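Local atomic coordinates of glutathione S-transferase omega-like 2 (Saccharomyces cerevisiae, PDB entry 5LKB), a protein that acts as a glutathione-dependent '1-Cys' thiol transferase, reduces dehydroascorbate and dimethylarsinic acid, and reacts with glutathionyl-(hydro)quinones. Residues H71-D83 with A117-D129. Numbering follows the deposited sequence.
Sequences HWHLDEKGWRFLD and AEIKNDSQRFMVD
Trp72, His71 and Arg80 reach across to residues 117-129, joining two loops of the thioredoxin-like N-terminal domain of this glutathione transferase. Residues 71-83 follow strand 66-69 and include Trp79, which binds glutathione.

Three side-chain hydrogen bonds cross the contact. Trp72 NE1 gives a nearly straight bond to Asp129 OD1 (2.8 Å, 167°), in the indole plane but tilted from the carboxylate plane. His71 NE2 donates to Ser123 O at 2.8 Å, close to the imidazole plane. Its ND1 accepts from His73 N at 2.9 Å, so both ring nitrogens are used and the ring's rotation is fixed. Arg80 NH1 bonds Asn121 O at 2.9 Å, in the carbonyl plane; Asn121 is the second residue of the type I turn Lys120-Ser123. A water links the same NH1 to Ser123 O.

Asp129 is the polar hub: its two carboxylate oxygens take five hydrogen bonds. Arg125 grips them side-on, NE to OD2 and NH2 to OD1, and OD2 also accepts from Ser123 OG and Arg125 N. Trp72 NE1 and Arg125 NH2 meet OD1 from opposite faces. An asparagine in its place would probably leave Arg125 without its countercharge and, with OD1 kept toward Trp72, set an NH2 against the donors Arg125 N and NE.

Apolar and stacking contacts complete the join. With CG anti to its carbonyl carbon (chi1 -82°), Leu82 turns both methyls to the facing loop: CD2 meets Gln124 CG at 3.7 Å and CD1 lies by the backbone of Gln124 and Arg125. Ile119 CG2 touches Trp72 CZ2. The Asn121 amide, whose OD1 bonds Arg348 of helix 339-349, stacks on His73 with planes 15° apart. Asn121 CB sits 3.7 Å from the centroid of the His73 ring, almost on its normal.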
# COMPACT_ATOMS: atom_id res chain seq x y z
N HIS A 71 17.25 18.71 -4.73
CA HIS A 71 17.36 17.29 -4.40
C HIS A 71 16.01 16.78 -3.95
O HIS A 71 15.21 17.51 -3.34
CB HIS A 71 18.38 17.11 -3.29
CG HIS A 71 18.98 15.75 -3.19
ND1 HIS A 71 18.30 14.68 -2.67
CD2 HIS A 71 20.22 15.30 -3.51
CE1 HIS A 71 19.10 13.63 -2.66
NE2 HIS A 71 20.28 13.98 -3.16
N TRP A 72 15.75 15.50 -4.25
CA TRP A 72 14.51 14.86 -3.80
C TRP A 72 14.46 14.62 -2.30
O TRP A 72 13.36 14.51 -1.75
CB TRP A 72 14.26 13.55 -4.57
CG TRP A 72 15.48 12.64 -4.62
CD1 TRP A 72 16.35 12.55 -5.67
CD2 TRP A 72 15.99 11.79 -3.60
NE1 TRP A 72 17.38 11.69 -5.36
CE2 TRP A 72 17.18 11.21 -4.10
CE3 TRP A 72 15.58 11.46 -2.29
CZ2 TRP A 72 17.93 10.30 -3.37
CZ3 TRP A 72 16.34 10.54 -1.57
CH2 TRP A 72 17.50 9.99 -2.11
N HIS A 73 15.60 14.60 -1.61
CA HIS A 73 15.62 14.36 -0.18
C HIS A 73 15.36 15.66 0.60
O HIS A 73 16.15 16.62 0.51
CB HIS A 73 16.90 13.69 0.30
CG HIS A 73 16.87 13.36 1.76
ND1 HIS A 73 17.78 13.86 2.67
CD2 HIS A 73 16.02 12.58 2.47
CE1 HIS A 73 17.50 13.38 3.87
NE2 HIS A 73 16.42 12.62 3.78
N LEU A 74 14.31 15.67 1.43
CA LEU A 74 13.95 16.85 2.20
C LEU A 74 14.26 16.62 3.68
O LEU A 74 13.56 15.88 4.37
CB LEU A 74 12.49 17.21 1.95
CG LEU A 74 11.92 18.39 2.74
CD1 LEU A 74 12.63 19.72 2.43
CD2 LEU A 74 10.49 18.57 2.38
N ASP A 75 15.37 17.24 4.17
CA ASP A 75 15.78 17.13 5.57
C ASP A 75 15.28 18.33 6.38
O ASP A 75 14.52 19.16 5.88
CB ASP A 75 17.29 16.87 5.66
CG ASP A 75 18.16 18.08 5.31
OD1 ASP A 75 17.66 19.22 5.37
OD2 ASP A 75 19.35 17.85 4.97
N GLU A 76 15.68 18.39 7.66
CA GLU A 76 15.17 19.44 8.55
C GLU A 76 15.56 20.83 8.11
O GLU A 76 14.86 21.80 8.46
CB GLU A 76 15.67 19.23 9.98
N LYS A 77 16.66 20.99 7.40
CA LYS A 77 17.04 22.32 6.89
C LYS A 77 16.42 22.68 5.52
O LYS A 77 16.80 23.70 4.92
CB LYS A 77 18.56 22.45 6.89
CG LYS A 77 19.16 22.46 8.29
CD LYS A 77 20.66 22.66 8.25
CE LYS A 77 21.28 22.59 9.65
NZ LYS A 77 20.97 21.30 10.35
N GLY A 78 15.50 21.86 4.99
CA GLY A 78 14.75 22.24 3.81
C GLY A 78 15.36 21.79 2.50
O GLY A 78 16.46 21.25 2.43
N TRP A 79 14.67 22.11 1.41
CA TRP A 79 15.15 21.67 0.10
C TRP A 79 16.55 22.21 -0.15
O TRP A 79 16.88 23.34 0.25
CB TRP A 79 14.24 22.16 -1.01
CG TRP A 79 12.79 21.75 -0.97
CD1 TRP A 79 11.72 22.49 -0.59
CD2 TRP A 79 12.24 20.45 -1.33
NE1 TRP A 79 10.56 21.81 -0.74
CE2 TRP A 79 10.85 20.55 -1.23
CE3 TRP A 79 12.80 19.26 -1.81
CZ2 TRP A 79 10.00 19.51 -1.53
CZ3 TRP A 79 11.95 18.22 -2.17
CH2 TRP A 79 10.56 18.34 -2.01
N ARG A 80 17.33 21.44 -0.89
CA ARG A 80 18.75 21.68 -1.08
C ARG A 80 19.16 21.42 -2.52
O ARG A 80 18.48 20.75 -3.31
CB ARG A 80 19.63 20.91 -0.08
CG ARG A 80 19.74 19.43 -0.33
CD ARG A 80 20.52 18.75 0.78
NE ARG A 80 20.79 17.35 0.39
CZ ARG A 80 20.19 16.26 0.88
NH1 ARG A 80 20.54 15.07 0.39
NH2 ARG A 80 19.29 16.31 1.87
N PHE A 81 20.29 22.03 -2.90
CA PHE A 81 20.91 21.86 -4.19
C PHE A 81 22.24 21.10 -4.07
O PHE A 81 22.83 21.03 -2.99
CB PHE A 81 21.22 23.24 -4.79
CG PHE A 81 20.02 24.10 -5.00
CD1 PHE A 81 19.32 23.99 -6.18
CD2 PHE A 81 19.62 25.04 -4.05
CE1 PHE A 81 18.21 24.80 -6.41
CE2 PHE A 81 18.49 25.84 -4.27
CZ PHE A 81 17.80 25.74 -5.46
N LEU A 82 22.70 20.55 -5.21
CA LEU A 82 24.04 19.98 -5.30
C LEU A 82 25.01 21.04 -5.80
O LEU A 82 24.65 21.89 -6.60
CB LEU A 82 24.07 18.81 -6.28
CG LEU A 82 23.59 17.47 -5.71
CD1 LEU A 82 23.71 16.37 -6.82
CD2 LEU A 82 24.33 17.05 -4.47
N ASP A 83 26.25 20.95 -5.34
CA ASP A 83 27.33 21.86 -5.76
C ASP A 83 27.78 21.65 -7.21
O ASP A 83 27.73 20.54 -7.75
CB ASP A 83 28.53 21.70 -4.83
CG ASP A 83 28.30 22.34 -3.48
OD1 ASP A 83 27.73 23.44 -3.46
OD2 ASP A 83 28.70 21.75 -2.44
N ALA A 117 17.79 0.58 -3.46
CA ALA A 117 18.56 0.34 -2.26
C ALA A 117 19.95 0.96 -2.27
O ALA A 117 20.45 1.35 -1.20
CB ALA A 117 18.67 -1.17 -2.01
N GLU A 118 20.58 1.07 -3.44
CA GLU A 118 21.93 1.61 -3.58
C GLU A 118 21.96 3.13 -3.52
O GLU A 118 23.04 3.72 -3.45
CB GLU A 118 22.52 1.18 -4.93
CG GLU A 118 22.45 -0.34 -5.18
CD GLU A 118 23.09 -1.13 -4.04
OE1 GLU A 118 24.18 -0.72 -3.60
OE2 GLU A 118 22.48 -2.14 -3.57
N ILE A 119 20.80 3.77 -3.58
CA ILE A 119 20.74 5.23 -3.58
C ILE A 119 20.54 5.67 -2.13
O ILE A 119 19.47 5.42 -1.56
CB ILE A 119 19.59 5.73 -4.45
CG1 ILE A 119 19.76 5.22 -5.88
CG2 ILE A 119 19.55 7.25 -4.38
CD1 ILE A 119 18.62 5.42 -6.75
N LYS A 120 21.53 6.32 -1.55
CA LYS A 120 21.40 6.79 -0.18
C LYS A 120 20.81 8.22 -0.19
O LYS A 120 20.80 8.90 -1.23
CB LYS A 120 22.76 6.81 0.53
CG LYS A 120 23.56 5.54 0.56
CD LYS A 120 22.83 4.47 1.24
CE LYS A 120 23.67 3.16 1.24
NZ LYS A 120 22.83 1.89 1.39
N ASN A 121 20.34 8.66 0.97
CA ASN A 121 19.71 9.99 1.13
C ASN A 121 20.70 11.10 0.92
O ASN A 121 20.29 12.22 0.60
CB ASN A 121 19.06 10.15 2.49
CG ASN A 121 17.89 9.23 2.66
OD1 ASN A 121 17.40 8.69 1.67
ND2 ASN A 121 17.46 9.01 3.89
N ASP A 122 22.00 10.81 1.03
CA ASP A 122 23.01 11.81 0.71
C ASP A 122 23.58 11.64 -0.70
O ASP A 122 24.66 12.16 -1.02
CB ASP A 122 24.09 11.85 1.79
CG ASP A 122 24.87 10.60 1.88
OD1 ASP A 122 24.59 9.66 1.08
OD2 ASP A 122 25.74 10.53 2.80
N SER A 123 22.84 10.97 -1.59
CA SER A 123 23.31 10.74 -2.95
C SER A 123 23.61 12.07 -3.64
O SER A 123 22.86 13.05 -3.48
CB SER A 123 22.24 9.96 -3.73
OG SER A 123 22.69 9.63 -5.03
N GLN A 124 24.70 12.09 -4.43
CA GLN A 124 25.21 13.32 -5.04
C GLN A 124 25.47 13.16 -6.53
O GLN A 124 26.50 13.60 -7.05
CB GLN A 124 26.46 13.80 -4.28
CG GLN A 124 26.15 14.28 -2.87
CD GLN A 124 27.34 14.87 -2.13
OE1 GLN A 124 28.27 15.41 -2.73
NE2 GLN A 124 27.30 14.79 -0.80
N ARG A 125 24.52 12.55 -7.25
CA ARG A 125 24.68 12.30 -8.68
C ARG A 125 24.27 13.54 -9.46
O ARG A 125 23.09 13.86 -9.58
CB ARG A 125 23.84 11.10 -9.07
CG ARG A 125 24.33 9.78 -8.42
CD ARG A 125 23.39 8.67 -8.77
NE ARG A 125 22.06 8.94 -8.24
CZ ARG A 125 20.98 8.21 -8.55
NH1 ARG A 125 21.05 7.16 -9.37
NH2 ARG A 125 19.83 8.54 -8.00
N PHE A 126 25.25 14.31 -9.94
CA PHE A 126 24.90 15.58 -10.55
C PHE A 126 24.06 15.38 -11.80
O PHE A 126 24.36 14.54 -12.65
CB PHE A 126 26.17 16.39 -10.84
CG PHE A 126 25.89 17.83 -11.17
CD1 PHE A 126 25.43 18.69 -10.19
CD2 PHE A 126 26.08 18.30 -12.45
CE1 PHE A 126 25.17 20.08 -10.50
CE2 PHE A 126 25.83 19.64 -12.76
CZ PHE A 126 25.37 20.52 -11.78
N MET A 127 23.01 16.20 -11.94
CA MET A 127 22.02 16.12 -13.01
C MET A 127 21.14 14.88 -12.93
O MET A 127 20.41 14.60 -13.88
CB MET A 127 22.64 16.30 -14.40
CG MET A 127 23.41 17.63 -14.53
SD MET A 127 22.52 19.15 -14.03
CE MET A 127 21.15 18.93 -15.06
N VAL A 128 21.17 14.16 -11.82
CA VAL A 128 20.34 12.97 -11.61
C VAL A 128 19.51 13.18 -10.34
O VAL A 128 18.27 13.21 -10.43
CB VAL A 128 21.16 11.67 -11.56
CG1 VAL A 128 20.23 10.51 -11.27
CG2 VAL A 128 21.88 11.46 -12.86
N ASP A 129 20.18 13.38 -9.19
CA ASP A 129 19.49 13.67 -7.94
C ASP A 129 19.04 15.13 -7.83
O ASP A 129 18.09 15.42 -7.11
CB ASP A 129 20.38 13.33 -6.77
CG ASP A 129 20.70 11.84 -6.71
OD1 ASP A 129 19.74 11.03 -6.70
OD2 ASP A 129 21.91 11.52 -6.60
O HOH W 1 22.97 14.99 -1.27